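Local coordinates for protein superoxide dismutase [Fe] (Sulfolobus acidocaldarius, PDB 1B06) that converts toxic superoxide radicals into hydrogen peroxide and molecular oxygen, using one iron cation bound in each subunit, at residues P131-T136 / E171-Y176; N89-A94 / N189-V194; Y9-L14 / H37-V42; D107-Q112 / G145-M150. All blocks are in the same frame, centred on the assembly; numbering follows the deposited sequence.

In the fold
From the N terminus, interaction 3 comes first: residues 9-14 fold back on helix 27-57 and close a short loop within the alpha-hairpin domain. Interaction 2 then opens just after helix 67-89 and closes only at the end of helix 184-191, so its long loop encloses both remaining contacts. Inside it, interaction 4 fixes helix 103-113 to strand 147-153, and interaction 1 joins the start of strand 134-140 to the turn after strand 165-170. These two cross along the chain and reach neighbouring strands of one antiparallel sheet, where Thr136 packs on Met150. Interactions 1 and 3 lie in different domains but meet where His174 packs on His37, beside the iron.

Interaction 1 of 4, residues P131-T136 / E171-Y176; sequences PGSGWT and EFEHAY. With FE (Fe (III) ion), chain G.
Phe172 turns one ring face to Ser133, whose CB lies 3.9 Å from the ring centroid and 8° off its normal, a CH-pi contact suited to a small side chain. Phe172 CE1 comes 3.8 Å from Trp135 NE1, the two rings oblique with planes inclined at 59°; this indole N-H is hydrogen-bonded to His155. An alanine at Phe172 would probably open a gap here, leaving Ser133 without its aromatic face and the indole without this oblique neighbour. Alongside, Glu171 N donates to Gly134 O (2.7 Å), and the extended Glu171 side chain brings OE2 within 2.6 Å of its donor Thr136 OG1. Its other oxygen pairs with Arg184, so both ends of the buried carboxylate are met. Toward Gly132 and Glu173 the contact is looser and threaded with water. Water 1 links the carbonyls of Gly132 and Glu171 to Tyr176 OH, and water 2 donates to Glu173 OE1 (2.8 Å). Glu173 OE2 is hydrogen-bonded to His174 ND1 of the second subunit. His174 NE2 binds the iron at 2.1 Å, joined by His33, His84, Asp170 and water 3: the three-histidine, one-aspartate site with a solvent ligand characteristic of iron and manganese superoxide dismutases.

Interaction 2 of 4, residues N89-A94 / N189-V194; sequences NNMAPA and NAWWNV
The Trp191 indole receives Met91 at its edge, close to the ring plane: SD lies 4.0 Å from CD1 and 86° off the normal of the five-membered ring, a Met-aromatic contact. The same indole presents NE1 to water 4, which accepts in the plane at 3.0 Å and passes a weak hydrogen bond on to Asn90 O. The two indoles of the segment also pack on one another, Trp191 CZ3 sitting 3.6 Å above the plane of the Trp192 ring, over its centre, while Asn189 O lies in plane at the edge of that second indole. Met91 has CG anti to the carbonyl carbon (chi1 -68°) and runs on extended to the sulfur (chi2 -168°); this long unbranched chain lets SD touch both the Trp191 edge and Val194 CG2, the latter at 4.0 Å. The backbones also join directly. Ala92 N donates to Val194 O at 2.8 Å, with an angle of 150° at the hydrogen, and Met91 CA approaches the same oxygen at 3.1 Å in a C-H...O contact. Before this carbonyl the chain is turned by two bonds between residues three apart, Asn193 N to Ala190 O and Val194 N to Trp191 O. The contact thus ties the loop after helix 67-89 to the end region of helix 184-191, linking the alpha-hairpin part of the chain to the C-terminal domain. Trp191 packs on Leu167 and Val169 of strand 165-170, Met91 and Val194 meet Leu21 and Tyr24 in loops, and Trp192, bonded to Ser124, lies against helix 116-129.

Interaction 3 of 4, residues Y9-L14 / H37-V42; sequences YEFPQL and HHKGYV
Phe11 drives its edge into the face of His38, with planes at 83° and CE1 3.7 Å from His38 CG. With CG anti to the backbone N (chi1 -174°), the phenyl ring is swung onto the helix, where three neighbours meet it. Lys39 covers one face, its CB 4.1 Å from the ring centroid in a CH-pi contact, and its bent chain brings Lys39 CD near Phe11 CD2 while NZ bonds back to Asn35 O. Val42 CG2 sits at the ring edge, 4.0 Å from CD1; its other branch, CG1, lies 3.7 Å from Tyr9 O, so a beta-branched residue fills both spots. Pro12 meets the imidazole tip to tip, CG to His38 CE1 at 3.6 Å. His38 ND1 is hydrogen-bonded to Trp88 and NE2 to His81, which should restrain the imidazole from turning. An alanine at Phe11 would probably uncover the face of His38 and leave a gap beside the Lys39 chain. The end of the Tyr9 side chain leads away, its OH hydrogen-bonded to Asp141 of the third subunit. The N-terminal segment is thus laid along the first long helix of the alpha-hairpin domain, with His38 about 4 Å, side chain to side chain, from the iron ligand His84, consistent with a second-shell place at the metal site.

Interaction 4 of 4, residues D107-Q112 / G145-M150; sequences DLIDKQ and GNLQIM. Unlike the reference sequence in segment 107-112: Asp110 (reference Asn).
Gln112 leaves its helix with CG anti to the carbonyl carbon (chi1 -61°) and continues extended (chi2 174°), carrying its amide to the backbone of Gly145-Leu147. There Gly145 and Asn146 form a G1 beta bulge opposite Asp141, leading into strand 147-153, an outermost strand of the antiparallel sheet within this chain. Glutamine suits the place because its amide offers an acceptor oxygen and a donor NH2 side by side. OE1 takes Leu147 N on an in-plane lone pair at 3.0 Å, nearly straight at 164°, and NE2 gives a more tilted bond to Gly145 O, also 3.0 Å. Two bonds at its two ends fix the rotation of the amide. Glycine fits the bulge, whose positive phi would press a CB against the preceding carbonyl. Asn146 ND2 is hydrogen-bonded to Lys7 O of the third subunit, and Leu147 O is held by Tyr113 OH. Beside this polar grip, an apolar patch fills the angle between helix and strand, whose axes pass 10.4 Å apart: the leucine methyl Leu147 CD1 packs against Ile109 CG1 at 4.1 Å and, more closely, against Leu108 CB at 3.6 Å.

Interaction 1 of 4, residues P131-T136 / E171-Y176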
loop_
_atom_site.group_PDB
_atom_site.type_symbol
_atom_site.label_atom_id
_atom_site.label_comp_id
_atom_site.label_asym_id
_atom_site.label_seq_id
_atom_site.Cartn_x
_atom_site.Cartn_y
_atom_site.Cartn_z
ATOM N N PRO A 131 -10.318 5.265 -4.114
ATOM C CA PRO A 131 -10.595 3.860 -4.440
ATOM C C PRO A 131 -10.722 2.968 -3.205
ATOM O O PRO A 131 -9.726 2.500 -2.656
ATOM C CB PRO A 131 -9.414 3.457 -5.317
ATOM C CG PRO A 131 -8.283 4.346 -4.864
ATOM C CD PRO A 131 -8.886 5.594 -4.249
ATOM N N GLY A 132 -11.955 2.732 -2.768
ATOM C CA GLY A 132 -12.161 1.890 -1.606
ATOM C C GLY A 132 -12.346 2.663 -0.316
ATOM O O GLY A 132 -12.792 3.807 -0.331
ATOM N N SER A 133 -11.992 2.029 0.799
ATOM C CA SER A 133 -12.125 2.610 2.132
ATOM C C SER A 133 -10.988 3.546 2.513
ATOM O O SER A 133 -9.826 3.279 2.208
ATOM C CB SER A 133 -12.221 1.489 3.165
ATOM O OG SER A 133 -13.534 0.968 3.199
ATOM N N GLY A 134 -11.329 4.635 3.197
ATOM C CA GLY A 134 -10.317 5.590 3.599
ATOM C C GLY A 134 -10.905 6.912 4.030
ATOM O O GLY A 134 -12.046 6.971 4.481
ATOM N N TRP A 135 -10.120 7.975 3.895
ATOM C CA TRP A 135 -10.558 9.313 4.283
ATOM C C TRP A 135 -10.088 10.343 3.267
ATOM O O TRP A 135 -9.171 10.080 2.488
ATOM C CB TRP A 135 -9.939 9.726 5.624
ATOM C CG TRP A 135 -10.014 8.734 6.730
ATOM C CD1 TRP A 135 -9.379 7.527 6.804
ATOM C CD2 TRP A 135 -10.735 8.888 7.960
ATOM N NE1 TRP A 135 -9.660 6.919 8.007
ATOM C CE2 TRP A 135 -10.489 7.733 8.735
ATOM C CE3 TRP A 135 -11.564 9.890 8.482
ATOM C CZ2 TRP A 135 -11.044 7.552 10.008
ATOM C CZ3 TRP A 135 -12.116 9.710 9.748
ATOM C CH2 TRP A 135 -11.851 8.550 10.496
ATOM N N THR A 136 -10.724 11.512 3.272
ATOM C CA THR A 136 -10.282 12.607 2.417
ATOM C C THR A 136 -9.998 13.690 3.439
ATOM O O THR A 136 -10.839 14.009 4.282
ATOM C CB THR A 136 -11.334 13.074 1.407
ATOM O OG1 THR A 136 -11.551 12.037 0.441
ATOM C CG2 THR A 136 -10.824 14.303 0.665
ATOM N N GLU A 171 -14.482 7.855 5.056
ATOM C CA GLU A 171 -15.088 7.225 3.892
ATOM C C GLU A 171 -15.064 5.704 3.939
ATOM O O GLU A 171 -15.219 5.037 2.915
ATOM C CB GLU A 171 -14.428 7.733 2.608
ATOM C CG GLU A 171 -14.960 9.095 2.160
ATOM C CD GLU A 171 -14.442 9.500 0.795
ATOM O OE1 GLU A 171 -14.992 9.028 -0.227
ATOM O OE2 GLU A 171 -13.479 10.290 0.744
ATOM N N PHE A 172 -14.853 5.156 5.131
ATOM C CA PHE A 172 -14.893 3.709 5.303
ATOM C C PHE A 172 -16.384 3.429 5.140
ATOM O O PHE A 172 -17.211 4.246 5.540
ATOM C CB PHE A 172 -14.456 3.324 6.715
ATOM C CG PHE A 172 -13.014 2.916 6.818
ATOM C CD1 PHE A 172 -11.997 3.835 6.558
ATOM C CD2 PHE A 172 -12.672 1.615 7.185
ATOM C CE1 PHE A 172 -10.651 3.461 6.663
ATOM C CE2 PHE A 172 -11.332 1.229 7.293
ATOM C CZ PHE A 172 -10.318 2.155 7.032
ATOM N N GLU A 173 -16.741 2.289 4.566
ATOM C CA GLU A 173 -18.154 1.977 4.363
ATOM C C GLU A 173 -19.004 2.011 5.636
ATOM O O GLU A 173 -20.190 2.335 5.573
ATOM C CB GLU A 173 -18.291 0.617 3.679
ATOM C CG GLU A 173 -17.804 0.634 2.250
ATOM C CD GLU A 173 -17.774 -0.733 1.624
ATOM O OE1 GLU A 173 -17.359 -1.699 2.302
ATOM O OE2 GLU A 173 -18.162 -0.845 0.445
ATOM N N HIS A 174 -18.406 1.691 6.785
ATOM C CA HIS A 174 -19.143 1.695 8.048
ATOM C C HIS A 174 -19.612 3.096 8.454
ATOM O O HIS A 174 -20.460 3.254 9.335
ATOM C CB HIS A 174 -18.287 1.088 9.166
ATOM C CG HIS A 174 -17.114 1.931 9.573
ATOM N ND1 HIS A 174 -15.816 1.467 9.526
ATOM C CD2 HIS A 174 -17.045 3.184 10.082
ATOM C CE1 HIS A 174 -15.000 2.397 9.987
ATOM N NE2 HIS A 174 -15.721 3.449 10.332
ATOM N N ALA A 175 -19.067 4.114 7.803
ATOM C CA ALA A 175 -19.439 5.481 8.121
ATOM C C ALA A 175 -20.777 5.909 7.523
ATOM O O ALA A 175 -21.335 6.923 7.931
ATOM C CB ALA A 175 -18.350 6.427 7.655
ATOM N N TYR A 176 -21.301 5.141 6.574
ATOM C CA TYR A 176 -22.553 5.515 5.924
ATOM C C TYR A 176 -23.426 4.382 5.401
ATOM O O TYR A 176 -24.572 4.626 5.038
ATOM C CB TYR A 176 -22.250 6.439 4.743
ATOM C CG TYR A 176 -21.381 5.778 3.691
ATOM C CD1 TYR A 176 -21.933 4.908 2.745
ATOM C CD2 TYR A 176 -20.001 5.994 3.661
ATOM C CE1 TYR A 176 -21.130 4.265 1.798
ATOM C CE2 TYR A 176 -19.187 5.359 2.717
ATOM C CZ TYR A 176 -19.757 4.495 1.790
ATOM O OH TYR A 176 -18.959 3.851 0.870
HETATM FE FE FE G . -14.785 5.281 10.717
HETATM O O HOH W 1 -15.804 3.765 0.851
HETATM O O HOH W 2 -15.222 -0.681 3.755
HETATM O O HOH W 3 -13.027 4.851 9.696
#

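Interaction 2 of 4, residues N89-A94 / N189-V194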
loop_
_atom_site.group_PDB
_atom_site.type_symbol
_atom_site.label_atom_id
_atom_site.label_comp_id
_atom_site.label_asym_id
_atom_site.label_seq_id
_atom_site.Cartn_x
_atom_site.Cartn_y
_atom_site.Cartn_z
ATOM N N ASN A 89 -14.984 15.777 16.413
ATOM C CA ASN A 89 -14.895 17.196 16.728
ATOM C C ASN A 89 -15.020 18.084 15.498
ATOM O O ASN A 89 -15.336 19.272 15.610
ATOM C CB ASN A 89 -13.570 17.492 17.425
ATOM C CG ASN A 89 -13.554 17.009 18.855
ATOM O OD1 ASN A 89 -14.407 17.381 19.651
ATOM N ND2 ASN A 89 -12.582 16.174 19.189
ATOM N N ASN A 90 -14.775 17.504 14.329
ATOM C CA ASN A 90 -14.839 18.243 13.075
ATOM C C ASN A 90 -16.265 18.342 12.541
ATOM O O ASN A 90 -16.493 18.876 11.457
ATOM C CB ASN A 90 -13.938 17.570 12.037
ATOM C CG ASN A 90 -13.370 18.550 11.022
ATOM O OD1 ASN A 90 -12.806 19.591 11.377
ATOM N ND2 ASN A 90 -13.513 18.215 9.747
ATOM N N MET A 91 -17.213 17.814 13.310
ATOM C CA MET A 91 -18.631 17.852 12.954
ATOM C C MET A 91 -19.404 18.512 14.105
ATOM O O MET A 91 -18.906 18.591 15.228
ATOM C CB MET A 91 -19.158 16.435 12.710
ATOM C CG MET A 91 -18.587 15.767 11.468
ATOM S SD MET A 91 -19.431 14.250 10.988
ATOM C CE MET A 91 -19.105 13.184 12.447
ATOM N N ALA A 92 -20.611 18.990 13.826
ATOM C CA ALA A 92 -21.423 19.633 14.846
ATOM C C ALA A 92 -22.890 19.461 14.496
ATOM O O ALA A 92 -23.241 19.344 13.325
ATOM C CB ALA A 92 -21.074 21.110 14.933
ATOM N N PRO A 93 -23.768 19.427 15.513
ATOM C CA PRO A 93 -25.210 19.268 15.285
ATOM C C PRO A 93 -25.752 20.211 14.213
ATOM O O PRO A 93 -25.299 21.350 14.083
ATOM C CB PRO A 93 -25.819 19.542 16.657
ATOM C CG PRO A 93 -24.743 19.142 17.613
ATOM C CD PRO A 93 -23.448 19.514 16.949
ATOM N N ALA A 94 -26.721 19.713 13.452
ATOM C CA ALA A 94 -27.365 20.449 12.365
ATOM C C ALA A 94 -27.236 21.972 12.409
ATOM O O ALA A 94 -26.664 22.584 11.503
ATOM C CB ALA A 94 -28.836 20.062 12.303
ATOM N N ASN A 189 -22.556 14.504 0.215
ATOM C CA ASN A 189 -23.359 15.709 0.068
ATOM C C ASN A 189 -24.031 16.058 1.395
ATOM O O ASN A 189 -24.163 17.228 1.745
ATOM C CB ASN A 189 -24.421 15.508 -1.007
ATOM C CG ASN A 189 -23.911 15.850 -2.385
ATOM O OD1 ASN A 189 -22.987 16.649 -2.529
ATOM N ND2 ASN A 189 -24.506 15.245 -3.410
ATOM N N ALA A 190 -24.453 15.040 2.136
ATOM C CA ALA A 190 -25.102 15.260 3.426
ATOM C C ALA A 190 -24.110 15.769 4.468
ATOM O O ALA A 190 -24.429 16.659 5.261
ATOM C CB ALA A 190 -25.736 13.969 3.922
ATOM N N TRP A 191 -22.908 15.192 4.457
ATOM C CA TRP A 191 -21.852 15.545 5.399
ATOM C C TRP A 191 -21.561 17.049 5.471
ATOM O O TRP A 191 -21.275 17.574 6.545
ATOM C CB TRP A 191 -20.576 14.762 5.052
ATOM C CG TRP A 191 -19.333 15.255 5.749
ATOM C CD1 TRP A 191 -19.007 15.091 7.068
ATOM C CD2 TRP A 191 -18.278 16.034 5.171
ATOM N NE1 TRP A 191 -17.817 15.725 7.344
ATOM C CE2 TRP A 191 -17.349 16.311 6.198
ATOM C CE3 TRP A 191 -18.029 16.527 3.883
ATOM C CZ2 TRP A 191 -16.190 17.060 5.977
ATOM C CZ3 TRP A 191 -16.875 17.276 3.663
ATOM C CH2 TRP A 191 -15.971 17.534 4.707
ATOM N N TRP A 192 -21.639 17.742 4.338
ATOM C CA TRP A 192 -21.379 19.181 4.313
ATOM C C TRP A 192 -22.290 19.950 5.276
ATOM O O TRP A 192 -21.939 21.036 5.745
ATOM C CB TRP A 192 -21.560 19.744 2.896
ATOM C CG TRP A 192 -20.458 19.376 1.932
ATOM C CD1 TRP A 192 -20.553 18.521 0.873
ATOM C CD2 TRP A 192 -19.106 19.860 1.936
ATOM N NE1 TRP A 192 -19.348 18.439 0.219
ATOM C CE2 TRP A 192 -18.442 19.251 0.850
ATOM C CE3 TRP A 192 -18.390 20.748 2.752
ATOM C CZ2 TRP A 192 -17.094 19.500 0.556
ATOM C CZ3 TRP A 192 -17.049 20.997 2.458
ATOM C CH2 TRP A 192 -16.419 20.374 1.368
ATOM N N ASN A 193 -23.456 19.385 5.578
ATOM C CA ASN A 193 -24.410 20.035 6.472
ATOM C C ASN A 193 -24.069 19.953 7.955
ATOM O O ASN A 193 -24.685 20.645 8.769
ATOM C CB ASN A 193 -25.806 19.450 6.264
ATOM C CG ASN A 193 -26.372 19.784 4.909
ATOM O OD1 ASN A 193 -26.488 20.951 4.548
ATOM N ND2 ASN A 193 -26.722 18.762 4.147
ATOM N N VAL A 194 -23.107 19.106 8.316
ATOM C CA VAL A 194 -22.724 18.967 9.718
ATOM C C VAL A 194 -21.265 19.312 9.980
ATOM O O VAL A 194 -20.755 19.083 11.074
ATOM C CB VAL A 194 -22.989 17.536 10.247
ATOM C CG1 VAL A 194 -24.485 17.293 10.352
ATOM C CG2 VAL A 194 -22.334 16.502 9.334
HETATM O O HOH W 4 -15.895 16.552 9.436
#

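Interaction 3 of 4, residues Y9-L14 / H37-V42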
loop_
_atom_site.group_PDB
_atom_site.type_symbol
_atom_site.label_atom_id
_atom_site.label_comp_id
_atom_site.label_asym_id
_atom_site.label_seq_id
_atom_site.Cartn_x
_atom_site.Cartn_y
_atom_site.Cartn_z
ATOM N N TYR A 9 -3.404 4.694 25.335
ATOM C CA TYR A 9 -4.364 5.671 24.835
ATOM C C TYR A 9 -5.683 5.576 25.585
ATOM O O TYR A 9 -6.056 4.509 26.072
ATOM C CB TYR A 9 -4.606 5.455 23.335
ATOM C CG TYR A 9 -3.409 5.812 22.481
ATOM C CD1 TYR A 9 -3.107 7.143 22.194
ATOM C CD2 TYR A 9 -2.548 4.824 22.008
ATOM C CE1 TYR A 9 -1.971 7.484 21.460
ATOM C CE2 TYR A 9 -1.409 5.154 21.274
ATOM C CZ TYR A 9 -1.129 6.483 21.009
ATOM O OH TYR A 9 0.005 6.814 20.310
ATOM N N GLU A 10 -6.383 6.701 25.673
ATOM C CA GLU A 10 -7.666 6.754 26.353
ATOM C C GLU A 10 -8.785 6.975 25.349
ATOM O O GLU A 10 -8.636 7.744 24.403
ATOM C CB GLU A 10 -7.671 7.885 27.379
ATOM C CG GLU A 10 -7.614 7.402 28.824
ATOM C CD GLU A 10 -6.665 8.223 29.679
ATOM O OE1 GLU A 10 -6.773 9.470 29.660
ATOM O OE2 GLU A 10 -5.810 7.621 30.368
ATOM N N PHE A 11 -9.903 6.288 25.555
ATOM C CA PHE A 11 -11.060 6.420 24.682
ATOM C C PHE A 11 -11.735 7.755 25.006
ATOM O O PHE A 11 -12.209 7.970 26.122
ATOM C CB PHE A 11 -12.028 5.255 24.922
ATOM C CG PHE A 11 -13.200 5.221 23.973
ATOM C CD1 PHE A 11 -13.006 5.282 22.600
ATOM C CD2 PHE A 11 -14.500 5.102 24.459
ATOM C CE1 PHE A 11 -14.080 5.224 21.726
ATOM C CE2 PHE A 11 -15.582 5.045 23.590
ATOM C CZ PHE A 11 -15.367 5.105 22.218
ATOM N N PRO A 12 -11.787 8.668 24.027
ATOM C CA PRO A 12 -12.406 9.979 24.235
ATOM C C PRO A 12 -13.933 9.936 24.298
ATOM O O PRO A 12 -14.553 8.935 23.940
ATOM C CB PRO A 12 -11.903 10.799 23.048
ATOM C CG PRO A 12 -11.709 9.789 21.967
ATOM C CD PRO A 12 -11.279 8.508 22.651
ATOM N N GLN A 13 -14.529 11.032 24.755
ATOM C CA GLN A 13 -15.977 11.137 24.860
ATOM C C GLN A 13 -16.532 11.796 23.605
ATOM O O GLN A 13 -15.870 12.638 23.002
ATOM C CB GLN A 13 -16.362 11.981 26.079
ATOM C CG GLN A 13 -16.000 11.356 27.413
ATOM C CD GLN A 13 -17.219 11.016 28.249
ATOM O OE1 GLN A 13 -18.357 11.200 27.812
ATOM N NE2 GLN A 13 -16.987 10.515 29.459
ATOM N N LEU A 14 -17.739 11.405 23.208
ATOM C CA LEU A 14 -18.383 11.992 22.038
ATOM C C LEU A 14 -18.777 13.410 22.441
ATOM O O LEU A 14 -19.290 13.626 23.536
ATOM C CB LEU A 14 -19.628 11.181 21.659
ATOM C CG LEU A 14 -20.044 11.146 20.187
ATOM C CD1 LEU A 14 -18.949 10.509 19.352
ATOM C CD2 LEU A 14 -21.327 10.364 20.046
ATOM N N HIS A 37 -16.406 0.671 16.458
ATOM C CA HIS A 37 -15.157 0.882 15.739
ATOM C C HIS A 37 -14.088 1.691 16.478
ATOM O O HIS A 37 -12.984 1.196 16.705
ATOM C CB HIS A 37 -15.454 1.517 14.371
ATOM C CG HIS A 37 -16.346 0.682 13.506
ATOM N ND1 HIS A 37 -15.875 -0.362 12.738
ATOM C CD2 HIS A 37 -17.685 0.719 13.305
ATOM C CE1 HIS A 37 -16.883 -0.932 12.103
ATOM N NE2 HIS A 37 -17.994 -0.295 12.428
ATOM N N HIS A 38 -14.398 2.928 16.854
ATOM C CA HIS A 38 -13.407 3.751 17.537
ATOM C C HIS A 38 -12.861 3.079 18.793
ATOM O O HIS A 38 -11.650 3.008 18.992
ATOM C CB HIS A 38 -13.995 5.119 17.883
ATOM C CG HIS A 38 -12.967 6.139 18.270
ATOM N ND1 HIS A 38 -13.270 7.471 18.443
ATOM C CD2 HIS A 38 -11.648 6.015 18.548
ATOM C CE1 HIS A 38 -12.183 8.125 18.814
ATOM N NE2 HIS A 38 -11.183 7.264 18.885
ATOM N N LYS A 39 -13.750 2.582 19.645
ATOM C CA LYS A 39 -13.319 1.917 20.867
ATOM C C LYS A 39 -12.374 0.769 20.533
ATOM O O LYS A 39 -11.396 0.527 21.229
ATOM C CB LYS A 39 -14.531 1.370 21.620
ATOM C CG LYS A 39 -14.178 0.550 22.847
ATOM C CD LYS A 39 -14.757 1.178 24.109
ATOM C CE LYS A 39 -15.974 0.404 24.637
ATOM N NZ LYS A 39 -16.545 -0.562 23.645
ATOM N N GLY A 40 -12.680 0.059 19.458
ATOM C CA GLY A 40 -11.854 -1.062 19.059
ATOM C C GLY A 40 -10.443 -0.677 18.657
ATOM O O GLY A 40 -9.505 -1.444 18.871
ATOM N N TYR A 41 -10.285 0.505 18.071
ATOM C CA TYR A 41 -8.965 0.962 17.646
ATOM C C TYR A 41 -8.117 1.302 18.861
ATOM O O TYR A 41 -6.910 1.092 18.859
ATOM C CB TYR A 41 -9.085 2.185 16.729
ATOM C CG TYR A 41 -9.759 1.909 15.392
ATOM C CD1 TYR A 41 -9.369 0.828 14.591
ATOM C CD2 TYR A 41 -10.796 2.725 14.931
ATOM C CE1 TYR A 41 -9.999 0.569 13.367
ATOM C CE2 TYR A 41 -11.431 2.471 13.709
ATOM C CZ TYR A 41 -11.030 1.396 12.937
ATOM O OH TYR A 41 -11.673 1.147 11.745
ATOM N N VAL A 42 -8.754 1.832 19.898
ATOM C CA VAL A 42 -8.044 2.186 21.118
ATOM C C VAL A 42 -7.604 0.904 21.811
ATOM O O VAL A 42 -6.475 0.802 22.285
ATOM C CB VAL A 42 -8.945 2.994 22.069
ATOM C CG1 VAL A 42 -8.271 3.153 23.421
ATOM C CG2 VAL A 42 -9.242 4.355 21.462
#

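Interaction 4 of 4, residues D107-Q112 / G145-M150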
loop_
_atom_site.group_PDB
_atom_site.type_symbol
_atom_site.label_atom_id
_atom_site.label_comp_id
_atom_site.label_asym_id
_atom_site.label_seq_id
_atom_site.Cartn_x
_atom_site.Cartn_y
_atom_site.Cartn_z
ATOM N N ASP A 107 -10.568 32.862 4.135
ATOM C CA ASP A 107 -9.700 33.720 3.340
ATOM C C ASP A 107 -8.717 32.907 2.500
ATOM O O ASP A 107 -8.490 33.216 1.334
ATOM C CB ASP A 107 -8.933 34.678 4.252
ATOM C CG ASP A 107 -7.909 35.489 3.504
ATOM O OD1 ASP A 107 -8.309 36.255 2.601
ATOM O OD2 ASP A 107 -6.707 35.357 3.818
ATOM N N LEU A 108 -8.138 31.870 3.097
ATOM C CA LEU A 108 -7.184 31.023 2.388
ATOM C C LEU A 108 -7.881 30.236 1.285
ATOM O O LEU A 108 -7.329 30.051 0.204
ATOM C CB LEU A 108 -6.496 30.055 3.360
ATOM C CG LEU A 108 -5.418 30.653 4.273
ATOM C CD1 LEU A 108 -4.626 29.541 4.957
ATOM C CD2 LEU A 108 -4.496 31.538 3.451
ATOM N N ILE A 109 -9.095 29.766 1.558
ATOM C CA ILE A 109 -9.849 29.011 0.562
ATOM C C ILE A 109 -10.170 29.891 -0.657
ATOM O O ILE A 109 -10.136 29.423 -1.800
ATOM C CB ILE A 109 -11.164 28.448 1.166
ATOM C CG1 ILE A 109 -10.871 27.144 1.908
ATOM C CG2 ILE A 109 -12.191 28.182 0.069
ATOM C CD1 ILE A 109 -11.932 26.757 2.921
ATOM N N ASP A 110 -10.469 31.165 -0.413
ATOM C CA ASP A 110 -10.786 32.081 -1.500
ATOM C C ASP A 110 -9.559 32.362 -2.360
ATOM O O ASP A 110 -9.646 32.416 -3.584
ATOM C CB ASP A 110 -11.329 33.396 -0.943
ATOM C CG ASP A 110 -12.807 33.323 -0.607
ATOM O OD1 ASP A 110 -13.483 32.357 -1.023
ATOM O OD2 ASP A 110 -13.290 34.241 0.087
ATOM N N LYS A 111 -8.415 32.526 -1.710
ATOM C CA LYS A 111 -7.174 32.812 -2.411
ATOM C C LYS A 111 -6.634 31.633 -3.218
ATOM O O LYS A 111 -6.035 31.821 -4.281
ATOM C CB LYS A 111 -6.114 33.260 -1.411
ATOM C CG LYS A 111 -6.479 34.504 -0.642
ATOM C CD LYS A 111 -5.254 35.100 0.008
ATOM C CE LYS A 111 -5.626 36.222 0.954
ATOM N NZ LYS A 111 -4.697 36.282 2.118
ATOM N N GLN A 112 -6.846 30.421 -2.717
ATOM C CA GLN A 112 -6.332 29.230 -3.384
ATOM C C GLN A 112 -7.336 28.475 -4.241
ATOM O O GLN A 112 -6.947 27.720 -5.130
ATOM C CB GLN A 112 -5.720 28.287 -2.341
ATOM C CG GLN A 112 -4.553 28.920 -1.584
ATOM C CD GLN A 112 -4.028 28.050 -0.461
ATOM O OE1 GLN A 112 -4.319 26.856 -0.397
ATOM N NE2 GLN A 112 -3.250 28.646 0.435
ATOM N N GLY A 145 2.329 27.020 2.707
ATOM C CA GLY A 145 1.186 27.841 3.054
ATOM C C GLY A 145 -0.054 27.354 2.328
ATOM O O GLY A 145 -1.110 27.988 2.387
ATOM N N ASN A 146 0.071 26.219 1.644
ATOM C CA ASN A 146 -1.052 25.656 0.900
ATOM C C ASN A 146 -1.954 24.790 1.755
ATOM O O ASN A 146 -1.505 24.146 2.700
ATOM C CB ASN A 146 -0.559 24.790 -0.265
ATOM C CG ASN A 146 0.076 25.596 -1.376
ATOM O OD1 ASN A 146 -0.168 26.790 -1.515
ATOM N ND2 ASN A 146 0.902 24.935 -2.181
ATOM N N LEU A 147 -3.235 24.786 1.407
ATOM C CA LEU A 147 -4.222 23.952 2.074
ATOM C C LEU A 147 -4.281 22.760 1.113
ATOM O O LEU A 147 -4.955 22.809 0.080
ATOM C CB LEU A 147 -5.573 24.671 2.138
ATOM C CG LEU A 147 -5.700 25.791 3.169
ATOM C CD1 LEU A 147 -6.990 26.548 2.940
ATOM C CD2 LEU A 147 -5.673 25.203 4.561
ATOM N N GLN A 148 -3.556 21.700 1.446
ATOM C CA GLN A 148 -3.475 20.528 0.583
ATOM C C GLN A 148 -4.535 19.451 0.779
ATOM O O GLN A 148 -4.703 18.923 1.877
ATOM C CB GLN A 148 -2.081 19.905 0.719
ATOM C CG GLN A 148 -1.832 18.739 -0.205
ATOM C CD GLN A 148 -1.722 19.159 -1.654
ATOM O OE1 GLN A 148 -0.955 20.059 -1.997
ATOM N NE2 GLN A 148 -2.491 18.506 -2.516
ATOM N N ILE A 149 -5.239 19.125 -0.300
ATOM C CA ILE A 149 -6.259 18.081 -0.269
ATOM C C ILE A 149 -5.567 16.742 -0.498
ATOM O O ILE A 149 -4.611 16.661 -1.268
ATOM C CB ILE A 149 -7.295 18.248 -1.398
ATOM C CG1 ILE A 149 -8.175 19.470 -1.146
ATOM C CG2 ILE A 149 -8.162 16.997 -1.491
ATOM C CD1 ILE A 149 -9.109 19.777 -2.303
ATOM N N MET A 150 -6.045 15.691 0.157
ATOM C CA MET A 150 -5.449 14.375 -0.031
ATOM C C MET A 150 -6.421 13.247 0.298
ATOM O O MET A 150 -7.239 13.360 1.211
ATOM C CB MET A 150 -4.183 14.236 0.830
ATOM C CG MET A 150 -3.404 12.929 0.618
ATOM S SD MET A 150 -2.866 12.630 -1.098
ATOM C CE MET A 150 -1.956 14.114 -1.403
#